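Local coordinates for protein hypothetical glycoside hydrolase (Parabacteroides distasonis, PDB 3TAW) that is of unknown function but, as a hypothetical glycoside hydrolase, probably folds as a five-bladed beta-propeller like its relatives, at residues Leu133-Trp138 with Trp156-Pro161; Pro143-Ala148 with Lys177-Val182; Phe163-Asn168 with Leu216-Pro221; Lys198-Trp203 with Ala210-Asn215. All blocks are in the same frame, centred on the assembly; numbering follows the deposited sequence. Where two conformers were deposited one is given.

Contact 1: Leu133-Trp138 with Trp156-Pro161; sequences LLYTQW and WTKFGP
Leu133 and Trp156 form the apolar end of this contact. With CG anti to the backbone N (chi1 173°), the leucine carries CD2 over one face of the indole, in a CH-pi contact 4.0 Å from the centroid of the six-membered ring and 11° off its normal. Leu133 CB comes in at 3.6 Å from Trp156 CZ3, so both the root and the tip of the leucine bear on the benzo half of the ring.

Further along, polar groups touch carbon. Tyr135 OH lies 3.8 Å from Lys158 CD, against the middle of an extended lysine chain that crosses the tyrosine at about a right angle. Gln137 OE1 meets the ring of Pro161, 3.5 Å from its CG. The polar ends themselves turn to residues elsewhere in the chain. Lys158 NZ forms salt bridges with Asp107 and Glu113; Tyr135 OH and Gln137 NE2 both bond to the second oxygen of that same Glu113, while Asn112 serves Gln137 OE1.

One water supplies the polar link between the segments. It donates to Tyr135 OH at 2.8 Å and accepts from Gly160 N at 2.9 Å. Gly160 adopts backbone angles at which a CB would collide with the carbonyl oxygen before it.

The strand axes stay 8.5 Å apart at 66°, because strand 143-150 runs between them. This is the second-neighbour packing of a twisted four-stranded antiparallel sheet, 117-125, 131-138, 143-150 and 157-161 in order, an up-and-down arrangement consistent with one blade of a beta-propeller.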
# COMPACT_ATOMS: atom_id res chain seq x y z
N LEU A 133 -3.86 8.50 5.78
CA LEU A 133 -2.74 8.11 4.95
C LEU A 133 -1.68 7.47 5.82
O LEU A 133 -1.21 8.07 6.80
CB LEU A 133 -2.18 9.38 4.28
CG LEU A 133 -0.89 9.27 3.48
CD1 LEU A 133 -1.02 8.28 2.30
CD2 LEU A 133 -0.46 10.68 2.98
N LEU A 134 -1.36 6.21 5.48
CA LEU A 134 -0.29 5.45 6.12
C LEU A 134 0.79 5.30 5.08
O LEU A 134 0.53 4.85 3.97
CB LEU A 134 -0.78 4.06 6.54
CG LEU A 134 -1.44 3.95 7.93
CD1 LEU A 134 -0.38 3.98 9.06
CD2 LEU A 134 -2.53 4.97 8.14
N TYR A 135 2.01 5.71 5.45
CA TYR A 135 3.12 5.78 4.49
C TYR A 135 4.44 5.57 5.21
O TYR A 135 4.49 5.53 6.44
CB TYR A 135 3.13 7.15 3.78
CG TYR A 135 3.45 8.32 4.69
CD1 TYR A 135 2.48 8.89 5.51
CD2 TYR A 135 4.72 8.89 4.70
CE1 TYR A 135 2.77 9.97 6.35
CE2 TYR A 135 5.02 9.98 5.52
CZ TYR A 135 4.05 10.51 6.34
OH TYR A 135 4.34 11.59 7.11
N THR A 136 5.50 5.40 4.43
CA THR A 136 6.83 5.19 4.98
C THR A 136 7.63 6.49 4.94
O THR A 136 7.73 7.13 3.89
CB THR A 136 7.63 4.18 4.15
OG1 THR A 136 6.84 3.01 3.94
CG2 THR A 136 8.97 3.82 4.86
N GLN A 137 8.19 6.86 6.07
CA GLN A 137 9.16 7.97 6.16
C GLN A 137 10.53 7.37 5.92
O GLN A 137 10.88 6.36 6.56
CB GLN A 137 9.12 8.60 7.54
CG GLN A 137 7.74 9.09 7.98
CD GLN A 137 7.81 9.75 9.34
OE1 GLN A 137 8.24 9.12 10.32
NE2 GLN A 137 7.38 11.01 9.42
N TRP A 138 11.30 7.95 5.01
CA TRP A 138 12.65 7.41 4.72
C TRP A 138 13.68 8.50 4.81
O TRP A 138 13.62 9.50 4.08
CB TRP A 138 12.68 6.76 3.36
CG TRP A 138 13.96 6.07 2.91
CD1 TRP A 138 14.48 6.11 1.65
CD2 TRP A 138 14.81 5.18 3.66
NE1 TRP A 138 15.58 5.33 1.57
CE2 TRP A 138 15.81 4.74 2.78
CE3 TRP A 138 14.82 4.71 4.98
CZ2 TRP A 138 16.83 3.86 3.18
CZ3 TRP A 138 15.81 3.83 5.37
CH2 TRP A 138 16.81 3.42 4.48
N TRP A 156 -2.84 18.47 4.50
CA TRP A 156 -2.53 17.34 5.36
C TRP A 156 -1.94 17.78 6.69
O TRP A 156 -1.18 18.75 6.75
CB TRP A 156 -1.51 16.39 4.69
CG TRP A 156 -1.97 15.71 3.48
CD1 TRP A 156 -1.78 16.10 2.18
CD2 TRP A 156 -2.69 14.49 3.43
NE1 TRP A 156 -2.35 15.19 1.33
CE2 TRP A 156 -2.91 14.18 2.07
CE3 TRP A 156 -3.19 13.62 4.41
CZ2 TRP A 156 -3.60 13.03 1.66
CZ3 TRP A 156 -3.88 12.49 4.01
CH2 TRP A 156 -4.09 12.20 2.64
N THR A 157 -2.28 17.06 7.75
CA THR A 157 -1.60 17.12 9.03
C THR A 157 -0.79 15.85 9.24
O THR A 157 -1.35 14.75 9.18
CB THR A 157 -2.62 17.31 10.16
OG1 THR A 157 -3.30 18.55 9.93
CG2 THR A 157 -1.94 17.34 11.54
N LYS A 158 0.52 16.00 9.44
CA LYS A 158 1.41 14.88 9.70
C LYS A 158 1.47 14.65 11.20
O LYS A 158 1.80 15.57 11.97
CB LYS A 158 2.81 15.15 9.16
CG LYS A 158 2.88 15.26 7.63
CD LYS A 158 4.31 15.42 7.17
CE LYS A 158 4.40 15.69 5.67
NZ LYS A 158 5.78 15.99 5.18
N PHE A 159 1.16 13.43 11.64
CA PHE A 159 1.19 13.09 13.07
C PHE A 159 2.42 12.29 13.50
O PHE A 159 2.61 12.03 14.70
CB PHE A 159 -0.09 12.34 13.45
CG PHE A 159 -1.32 13.19 13.38
CD1 PHE A 159 -1.68 13.98 14.46
CD2 PHE A 159 -2.10 13.22 12.24
CE1 PHE A 159 -2.80 14.79 14.41
CE2 PHE A 159 -3.25 14.02 12.18
CZ PHE A 159 -3.59 14.81 13.27
N GLY A 160 3.26 11.95 12.54
CA GLY A 160 4.47 11.19 12.81
C GLY A 160 4.28 9.69 12.84
O GLY A 160 3.20 9.18 12.48
N PRO A 161 5.31 8.97 13.28
CA PRO A 161 5.30 7.51 13.24
C PRO A 161 4.14 6.88 13.99
O PRO A 161 3.79 7.33 15.09
CB PRO A 161 6.64 7.14 13.90
CG PRO A 161 7.53 8.33 13.62
CD PRO A 161 6.62 9.50 13.72
O HOH W 1 3.28 11.75 9.68

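Contact 2: Pro143-Ala148 with Lys177-Val182. With EDO (1,2-ethanediol), chain P; EDO (1,2-ethanediol), chain K.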
# COMPACT_ATOMS: atom_id res chain seq x y z
N PRO A 143 13.34 3.15 7.92
CA PRO A 143 12.01 3.42 7.40
C PRO A 143 10.99 3.32 8.51
O PRO A 143 11.03 2.40 9.34
CB PRO A 143 11.81 2.32 6.35
CG PRO A 143 12.63 1.19 6.86
CD PRO A 143 13.75 1.76 7.64
N ARG A 144 10.08 4.29 8.58
CA ARG A 144 9.10 4.33 9.65
C ARG A 144 7.70 4.52 9.09
O ARG A 144 7.46 5.42 8.29
CB ARG A 144 9.38 5.42 10.66
CG ARG A 144 10.74 5.28 11.39
CD ARG A 144 10.87 6.37 12.44
NE ARG A 144 12.04 6.19 13.30
CZ ARG A 144 13.27 6.62 13.02
NH1 ARG A 144 13.53 7.26 11.89
NH2 ARG A 144 14.26 6.38 13.89
N LEU A 145 6.79 3.66 9.53
CA LEU A 145 5.39 3.82 9.19
C LEU A 145 4.85 5.05 9.92
O LEU A 145 4.96 5.15 11.14
CB LEU A 145 4.63 2.57 9.65
CG LEU A 145 3.18 2.40 9.28
CD1 LEU A 145 2.98 2.33 7.73
CD2 LEU A 145 2.67 1.14 9.98
N ALA A 146 4.22 5.95 9.18
CA ALA A 146 3.71 7.19 9.75
C ALA A 146 2.30 7.48 9.25
O ALA A 146 1.83 6.87 8.28
CB ALA A 146 4.69 8.37 9.44
N VAL A 147 1.63 8.40 9.92
CA VAL A 147 0.23 8.71 9.68
C VAL A 147 0.02 10.19 9.36
O VAL A 147 0.60 11.07 10.00
CB VAL A 147 -0.63 8.38 10.92
CG1 VAL A 147 -2.13 8.58 10.63
CG2 VAL A 147 -0.36 6.92 11.41
N ALA A 148 -0.83 10.46 8.37
CA ALA A 148 -1.28 11.81 8.12
C ALA A 148 -2.76 11.78 7.80
O ALA A 148 -3.28 10.74 7.34
CB ALA A 148 -0.43 12.47 6.96
N LYS A 177 6.77 -0.39 7.87
CA LYS A 177 6.15 0.07 6.62
C LYS A 177 4.97 -0.82 6.28
O LYS A 177 4.78 -1.87 6.91
CB LYS A 177 7.15 0.04 5.46
CG LYS A 177 7.86 -1.31 5.27
CD LYS A 177 8.67 -1.40 3.97
CE LYS A 177 9.79 -0.39 3.92
NZ LYS A 177 10.56 -0.44 2.64
N SER A 178 4.18 -0.38 5.30
CA SER A 178 3.21 -1.21 4.58
C SER A 178 2.01 -1.61 5.43
O SER A 178 1.94 -2.74 5.93
CB SER A 178 3.90 -2.44 3.97
OG SER A 178 5.03 -2.01 3.21
N ALA A 179 1.06 -0.69 5.56
CA ALA A 179 -0.08 -0.89 6.45
C ALA A 179 -1.41 -0.93 5.73
O ALA A 179 -1.69 -0.08 4.89
CB ALA A 179 -0.10 0.19 7.54
N SER A 180 -2.26 -1.87 6.14
CA SER A 180 -3.59 -2.10 5.57
C SER A 180 -4.63 -1.97 6.68
O SER A 180 -4.84 -2.92 7.45
CB SER A 180 -3.64 -3.52 4.99
OG SER A 180 -2.65 -3.66 3.99
N LEU A 181 -5.25 -0.80 6.76
CA LEU A 181 -6.33 -0.57 7.71
C LEU A 181 -7.55 -1.41 7.33
O LEU A 181 -7.85 -1.63 6.15
CB LEU A 181 -6.76 0.90 7.71
CG LEU A 181 -6.03 1.80 8.68
CD1 LEU A 181 -4.57 1.88 8.35
CD2 LEU A 181 -6.71 3.19 8.60
N VAL A 182 -8.28 -1.85 8.33
CA VAL A 182 -9.53 -2.55 8.08
C VAL A 182 -10.64 -1.56 7.71
O VAL A 182 -10.88 -0.57 8.40
CB VAL A 182 -9.92 -3.45 9.26
CG1 VAL A 182 -11.32 -4.03 9.05
CG2 VAL A 182 -8.90 -4.60 9.41
C1 EDO P . 14.12 1.39 2.74
O1 EDO P . 13.40 0.45 3.56
C2 EDO P . 13.15 2.49 2.33
O2 EDO P . 11.87 1.91 2.12
C1 EDO K . 8.26 2.63 14.05
O1 EDO K . 9.05 2.50 12.89
C2 EDO K . 7.29 3.82 14.07
O2 EDO K . 6.05 3.66 13.38
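Leu145 fills the tight part of this contact, pressing its forked end against Ala179 and the backbone just ahead of it. CG stands anti to the backbone N (chi1 -173°), which carries both methyls across: Leu145 CD1 and CD2 each sit 3.8 Å from Ala179 CB, straddling it. CD1 also lies 3.8 Å from Ser178 N, over the peptide that joins Lys177 to Ser178. The backbones are close here, with 4.6 Å between Leu145 CA and Lys177 CA, and Lys177 N is buried with no hydrogen-bonding partner in the model. Met201 and Phe163 close in on the leucine from elsewhere in the chain.

At the Pro143 end the fit is looser and partly open to solvent. Pro143 CB and Lys177 CE come no nearer than 4.2 Å. The lysine leaves its backbone with CG between N and the carbonyl carbon (chi1 53°) and bends again at chi3 (62°), bringing NZ to a 1,2-ethanediol: NZ donates to its O2 at 2.7 Å and to its O1 at 3.1 Å. An unidentified ligand takes another bond from this amine. A second ethanediol, on the Arg144 side of the strand, donates through O2 to Leu145 O at 2.9 Å.

Across the segments themselves, then, the join between strand 143-150 of one sheet and the start of strand 179-186 in the next is apolar. Its polar end is a lysine amine holding both hydroxyls of a diol that probably came from the crystallisation liquor, so the charge at this end is met by bound small molecules and not by the opposite segment.

Contact 3: Phe163-Asn168 with Leu216-Pro221; sequences FEKAYN and LIDWDP. With EDO (1,2-ethanediol), chain K; EDO (1,2-ethanediol), chain L.
Phe163 reaches Pro221 with its CG anti to the carbonyl carbon (chi1 -49°), and Lys165 reaches Asp218 through a chain that is extended until a bend at its last torsion (chi4 68°). The phenyl ring receives Pro221 CG over one face, 3.7 Å from the ring centroid and 16° off the normal, as a CH-pi contact. At the ring edge, near its plane, Trp219 O lies 3.5 Å from Phe163 CD1, while CE1 touches Trp219 CB at 3.6 Å. Ala166 adds its methyl carbon, CB, 3.8 Å from Pro221 CD.

Toward solvent the bonds are polar. Lys165 NZ makes a salt bridge to Asp218 OD1 at 2.8 Å, approaching on the syn side but well out of the carboxylate plane. A water accepting from the same NZ donates to the other oxygen, Asp218 OD2, at 2.6 Å. Tyr167 slides past Pro221 in the opposite sense and donates from OH to Pro221 O at 2.7 Å; that carbonyl oxygen lies in the plane of the phenol at its edge. Two more waters fill the seam, one between Ala166 N and Trp219 O, the other between Tyr167 N and Asp220 OD1.

Phe163 N donates to a 1,2-ethanediol, and the phenyl ring also meets Trp203, Met201 and Leu145. The connection that follows strand 157-161 is thus laid along the short strand 220-221 of the neighbouring sheet. The centre of the contact lies about 20 Å from the centre of the chain, consistent with an inter-blade connection packed on the edge of the next blade, toward the outside of a beta-propeller.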
# COMPACT_ATOMS: atom_id res chain seq x y z
N PHE A 163 3.96 4.09 15.49
CA PHE A 163 4.36 3.38 16.72
C PHE A 163 5.31 4.21 17.61
O PHE A 163 6.08 3.65 18.42
CB PHE A 163 5.03 2.04 16.37
CG PHE A 163 4.25 1.19 15.37
CD1 PHE A 163 2.87 1.07 15.45
CD2 PHE A 163 4.91 0.49 14.38
CE1 PHE A 163 2.17 0.28 14.54
CE2 PHE A 163 4.20 -0.30 13.46
CZ PHE A 163 2.85 -0.40 13.54
N GLU A 164 5.25 5.53 17.47
CA GLU A 164 6.11 6.43 18.26
C GLU A 164 5.90 6.21 19.75
O GLU A 164 6.86 6.09 20.52
CB GLU A 164 5.85 7.90 17.90
CG GLU A 164 6.84 8.90 18.55
CD GLU A 164 8.26 8.82 18.01
OE1 GLU A 164 8.47 8.32 16.88
OE2 GLU A 164 9.19 9.32 18.70
N LYS A 165 4.63 6.16 20.17
CA LYS A 165 4.30 6.17 21.60
C LYS A 165 4.21 4.79 22.26
O LYS A 165 4.54 4.66 23.44
CB LYS A 165 2.98 6.92 21.85
CG LYS A 165 3.01 8.39 21.43
CD LYS A 165 1.86 9.17 22.09
CE LYS A 165 1.79 10.61 21.62
NZ LYS A 165 1.39 10.71 20.18
N ALA A 166 3.75 3.79 21.50
CA ALA A 166 3.38 2.47 22.04
C ALA A 166 4.47 1.86 22.89
O ALA A 166 5.64 1.85 22.50
CB ALA A 166 3.01 1.50 20.91
N TYR A 167 4.07 1.34 24.05
CA TYR A 167 4.97 0.60 24.95
C TYR A 167 6.24 1.39 25.23
O TYR A 167 7.35 0.89 25.04
CB TYR A 167 5.31 -0.77 24.38
CG TYR A 167 4.11 -1.53 23.85
CD1 TYR A 167 3.10 -1.99 24.71
CD2 TYR A 167 3.99 -1.80 22.50
CE1 TYR A 167 1.99 -2.69 24.20
CE2 TYR A 167 2.92 -2.50 22.00
CZ TYR A 167 1.93 -2.93 22.83
OH TYR A 167 0.88 -3.62 22.26
N ASN A 168 6.05 2.65 25.62
CA ASN A 168 7.15 3.54 25.95
C ASN A 168 8.15 3.70 24.79
O ASN A 168 9.36 3.83 25.02
CB ASN A 168 7.85 3.04 27.23
CG ASN A 168 6.91 3.01 28.44
OD1 ASN A 168 6.74 1.97 29.09
ND2 ASN A 168 6.30 4.15 28.74
N LEU A 216 -6.75 6.42 15.49
CA LEU A 216 -6.20 6.36 14.11
C LEU A 216 -4.79 6.88 13.92
O LEU A 216 -4.22 6.71 12.84
CB LEU A 216 -7.17 7.00 13.08
CG LEU A 216 -8.47 6.20 12.88
CD1 LEU A 216 -9.56 7.07 12.21
CD2 LEU A 216 -8.26 4.89 12.11
N ILE A 217 -4.20 7.47 14.96
CA ILE A 217 -2.86 8.05 14.80
C ILE A 217 -1.81 7.35 15.65
O ILE A 217 -0.72 7.13 15.15
CB ILE A 217 -2.82 9.60 14.99
CG1 ILE A 217 -3.33 10.02 16.37
CG2 ILE A 217 -3.61 10.27 13.90
CD1 ILE A 217 -3.04 11.47 16.72
N ASP A 218 -2.14 6.99 16.89
CA ASP A 218 -1.24 6.23 17.73
C ASP A 218 -1.69 4.77 17.71
O ASP A 218 -2.84 4.44 18.08
CB ASP A 218 -1.28 6.75 19.16
CG ASP A 218 -0.87 8.21 19.24
OD1 ASP A 218 0.24 8.56 18.77
OD2 ASP A 218 -1.69 8.99 19.74
N TRP A 219 -0.79 3.91 17.26
CA TRP A 219 -1.08 2.50 17.05
C TRP A 219 -0.24 1.65 17.99
O TRP A 219 0.92 1.96 18.21
CB TRP A 219 -0.80 2.11 15.60
CG TRP A 219 -1.77 2.76 14.67
CD1 TRP A 219 -1.69 4.03 14.15
CD2 TRP A 219 -2.98 2.19 14.14
NE1 TRP A 219 -2.79 4.28 13.36
CE2 TRP A 219 -3.59 3.17 13.33
CE3 TRP A 219 -3.60 0.94 14.27
CZ2 TRP A 219 -4.79 2.95 12.66
CZ3 TRP A 219 -4.81 0.73 13.61
CH2 TRP A 219 -5.38 1.73 12.82
N ASP A 220 -0.84 0.57 18.50
CA ASP A 220 -0.18 -0.40 19.37
C ASP A 220 -0.02 -1.73 18.64
O ASP A 220 -1.01 -2.44 18.38
CB ASP A 220 -1.01 -0.63 20.64
CG ASP A 220 -1.17 0.62 21.48
OD1 ASP A 220 -0.17 1.36 21.67
OD2 ASP A 220 -2.29 0.81 22.01
N PRO A 221 1.22 -2.08 18.30
CA PRO A 221 1.47 -3.37 17.65
C PRO A 221 1.08 -4.53 18.55
O PRO A 221 1.29 -4.45 19.77
CB PRO A 221 2.98 -3.35 17.43
CG PRO A 221 3.29 -1.92 17.30
CD PRO A 221 2.44 -1.27 18.36
C1 EDO K . 8.26 2.63 14.05
O1 EDO K . 9.05 2.50 12.89
C2 EDO K . 7.29 3.82 14.07
O2 EDO K . 6.05 3.66 13.38
C1 EDO L . 11.87 9.41 15.51
O1 EDO L . 10.46 9.35 15.28
C2 EDO L . 12.26 8.56 16.72
O2 EDO L . 11.66 9.05 17.92
O HOH W 2 2.31 6.87 18.11
O HOH W 3 -1.61 11.62 19.91
O HOH W 4 1.94 4.40 19.21
O HOH W 5 1.08 1.32 24.49

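Contact 4: Lys198-Trp203 with Ala210-Asn215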
# COMPACT_ATOMS: atom_id res chain seq x y z
N LYS A 198 -12.14 -1.29 18.29
CA LYS A 198 -10.86 -0.63 18.02
C LYS A 198 -10.61 -0.55 16.52
O LYS A 198 -11.04 -1.42 15.78
CB LYS A 198 -9.69 -1.40 18.65
CG LYS A 198 -9.73 -1.41 20.19
CD LYS A 198 -8.33 -1.27 20.79
CE LYS A 198 -8.37 -0.97 22.30
NZ LYS A 198 -7.35 0.08 22.68
N TYR A 199 -9.90 0.48 16.11
CA TYR A 199 -9.40 0.51 14.74
C TYR A 199 -8.33 -0.56 14.64
O TYR A 199 -7.64 -0.86 15.62
CB TYR A 199 -8.84 1.88 14.40
CG TYR A 199 -9.91 2.94 14.46
CD1 TYR A 199 -10.91 2.98 13.50
CD2 TYR A 199 -9.93 3.88 15.48
CE1 TYR A 199 -11.89 3.93 13.54
CE2 TYR A 199 -10.94 4.84 15.53
CZ TYR A 199 -11.91 4.86 14.55
OH TYR A 199 -12.92 5.82 14.55
N PHE A 200 -8.19 -1.15 13.46
CA PHE A 200 -7.30 -2.30 13.30
C PHE A 200 -6.56 -2.20 11.98
O PHE A 200 -7.12 -1.79 10.98
CB PHE A 200 -8.12 -3.60 13.32
CG PHE A 200 -7.30 -4.85 13.56
CD1 PHE A 200 -6.70 -5.51 12.52
CD2 PHE A 200 -7.15 -5.37 14.84
CE1 PHE A 200 -5.93 -6.66 12.73
CE2 PHE A 200 -6.38 -6.51 15.06
CZ PHE A 200 -5.78 -7.15 14.01
N MSE A 201 -5.28 -2.58 11.99
CA MSE A 201 -4.58 -2.74 10.73
C MSE A 201 -3.66 -3.95 10.75
O MSE A 201 -3.22 -4.40 11.81
CB MSE A 201 -3.80 -1.47 10.35
CG MSE A 201 -2.71 -1.11 11.31
SE MSE A 201 -1.84 0.57 10.84
CE MSE A 201 -0.32 0.32 12.00
N TYR A 202 -3.46 -4.49 9.55
CA TYR A 202 -2.40 -5.46 9.28
C TYR A 202 -1.25 -4.64 8.74
O TYR A 202 -1.46 -3.67 7.98
CB TYR A 202 -2.87 -6.52 8.26
CG TYR A 202 -4.08 -7.26 8.75
CD1 TYR A 202 -5.36 -6.78 8.49
CD2 TYR A 202 -3.96 -8.42 9.50
CE1 TYR A 202 -6.49 -7.43 8.96
CE2 TYR A 202 -5.09 -9.08 9.99
CZ TYR A 202 -6.35 -8.58 9.73
OH TYR A 202 -7.48 -9.20 10.19
N TRP A 203 -0.02 -4.96 9.13
CA TRP A 203 1.11 -4.23 8.59
C TRP A 203 2.34 -5.12 8.50
O TRP A 203 2.42 -6.16 9.16
CB TRP A 203 1.38 -2.95 9.42
CG TRP A 203 1.91 -3.26 10.79
CD1 TRP A 203 1.18 -3.59 11.89
CD2 TRP A 203 3.28 -3.35 11.16
NE1 TRP A 203 2.02 -3.85 12.94
CE2 TRP A 203 3.32 -3.71 12.52
CE3 TRP A 203 4.48 -3.15 10.47
CZ2 TRP A 203 4.52 -3.88 13.21
CZ3 TRP A 203 5.66 -3.31 11.15
CH2 TRP A 203 5.68 -3.70 12.51
N ALA A 210 0.19 -6.97 13.17
CA ALA A 210 -1.02 -6.16 13.30
C ALA A 210 -0.87 -5.09 14.37
O ALA A 210 0.12 -5.09 15.10
CB ALA A 210 -2.23 -7.05 13.60
N ALA A 211 -1.84 -4.17 14.42
CA ALA A 211 -1.86 -3.14 15.44
C ALA A 211 -3.26 -2.63 15.62
O ALA A 211 -4.09 -2.70 14.71
CB ALA A 211 -0.93 -1.98 15.05
N THR A 212 -3.52 -2.12 16.82
CA THR A 212 -4.79 -1.49 17.12
C THR A 212 -4.62 -0.02 17.50
O THR A 212 -3.52 0.44 17.86
CB THR A 212 -5.52 -2.25 18.24
OG1 THR A 212 -4.74 -2.20 19.45
CG2 THR A 212 -5.74 -3.70 17.84
N SER A 213 -5.71 0.72 17.46
CA SER A 213 -5.72 2.13 17.82
C SER A 213 -7.11 2.55 18.24
O SER A 213 -8.10 2.00 17.75
CB SER A 213 -5.31 2.99 16.62
OG SER A 213 -5.35 4.39 16.90
N ASP A 214 -7.18 3.53 19.14
CA ASP A 214 -8.43 4.22 19.46
C ASP A 214 -8.63 5.52 18.69
O ASP A 214 -9.75 6.03 18.66
CB ASP A 214 -8.50 4.56 20.95
CG ASP A 214 -8.49 3.33 21.83
OD1 ASP A 214 -9.23 2.35 21.52
OD2 ASP A 214 -7.75 3.34 22.84
N ASN A 215 -7.57 6.07 18.09
CA ASN A 215 -7.65 7.41 17.52
C ASN A 215 -7.11 7.54 16.10
O ASN A 215 -7.00 8.67 15.60
CB ASN A 215 -6.96 8.41 18.46
CG ASN A 215 -5.45 8.21 18.52
OD1 ASN A 215 -4.89 7.34 17.84
ND2 ASN A 215 -4.77 9.03 19.32
O HOH W 6 -4.90 0.14 21.01
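Phe200 faces Thr212 in a non-hydrogen-bonded pair of the antiparallel beta hairpin 199-203/209-213. Its CG is anti to the backbone N (chi1 -163°), and the ring lies along the partner strand: CD2 is 3.7 Å from Thr212 CG2, and CZ is 3.6 Å from Ala210 CB. Ala211 O sits under one ring face, offset to the rim, while Phe200 CE1 in turn covers a face of Tyr202.

Met201, modelled as selenomethionine, points to the opposite face of the sheet, where in one of its two conformers CE comes near Ala211 CB. Two-way backbone bonds join Met201 to Ala211 and Tyr199 to Ser213. The Tyr199 ring turns its edge to the backbone of Asp214, with CE2 3.6 Å from Asp214 O.

At the open end Lys198 NZ forms a salt bridge with Asp214 OD1 at 3.2 Å, out of the carboxylate plane, and a water links the same NZ to Thr212 OG1. Ser213 OG takes Asn215 N in an ST turn and also bonds to Asp218 O. At the other end of the hairpin, Trp203 brings the edge of its indole to the opposite strand, and NE1 makes a weak hydrogen bond to Ala210 O at 3.1 Å.

How the contacts relate
Contact 1 opens first, at strand 131-138, and closes on strand 157-161, both in one four-stranded sheet. Contact 2 starts between them, on strand 143-150, and closes at 177-182, so it crosses contact 1 and carries the chain into the next sheet. Contact 3 opens inside that second loop, at 163-168, crosses contact 2 in turn, and closes only at 216-221. Contact 4, the hairpin of 198-203 with 210-215, is nested within contact 3. Contacts 2, 3 and 4 all reach the second sheet, where strand 199-203 neighbours 179-186 and strand 209-213 neighbours 220-221. Contact 2 ties the two sheets together, and contact 3 fastens the connection between them to the outer strand of the second.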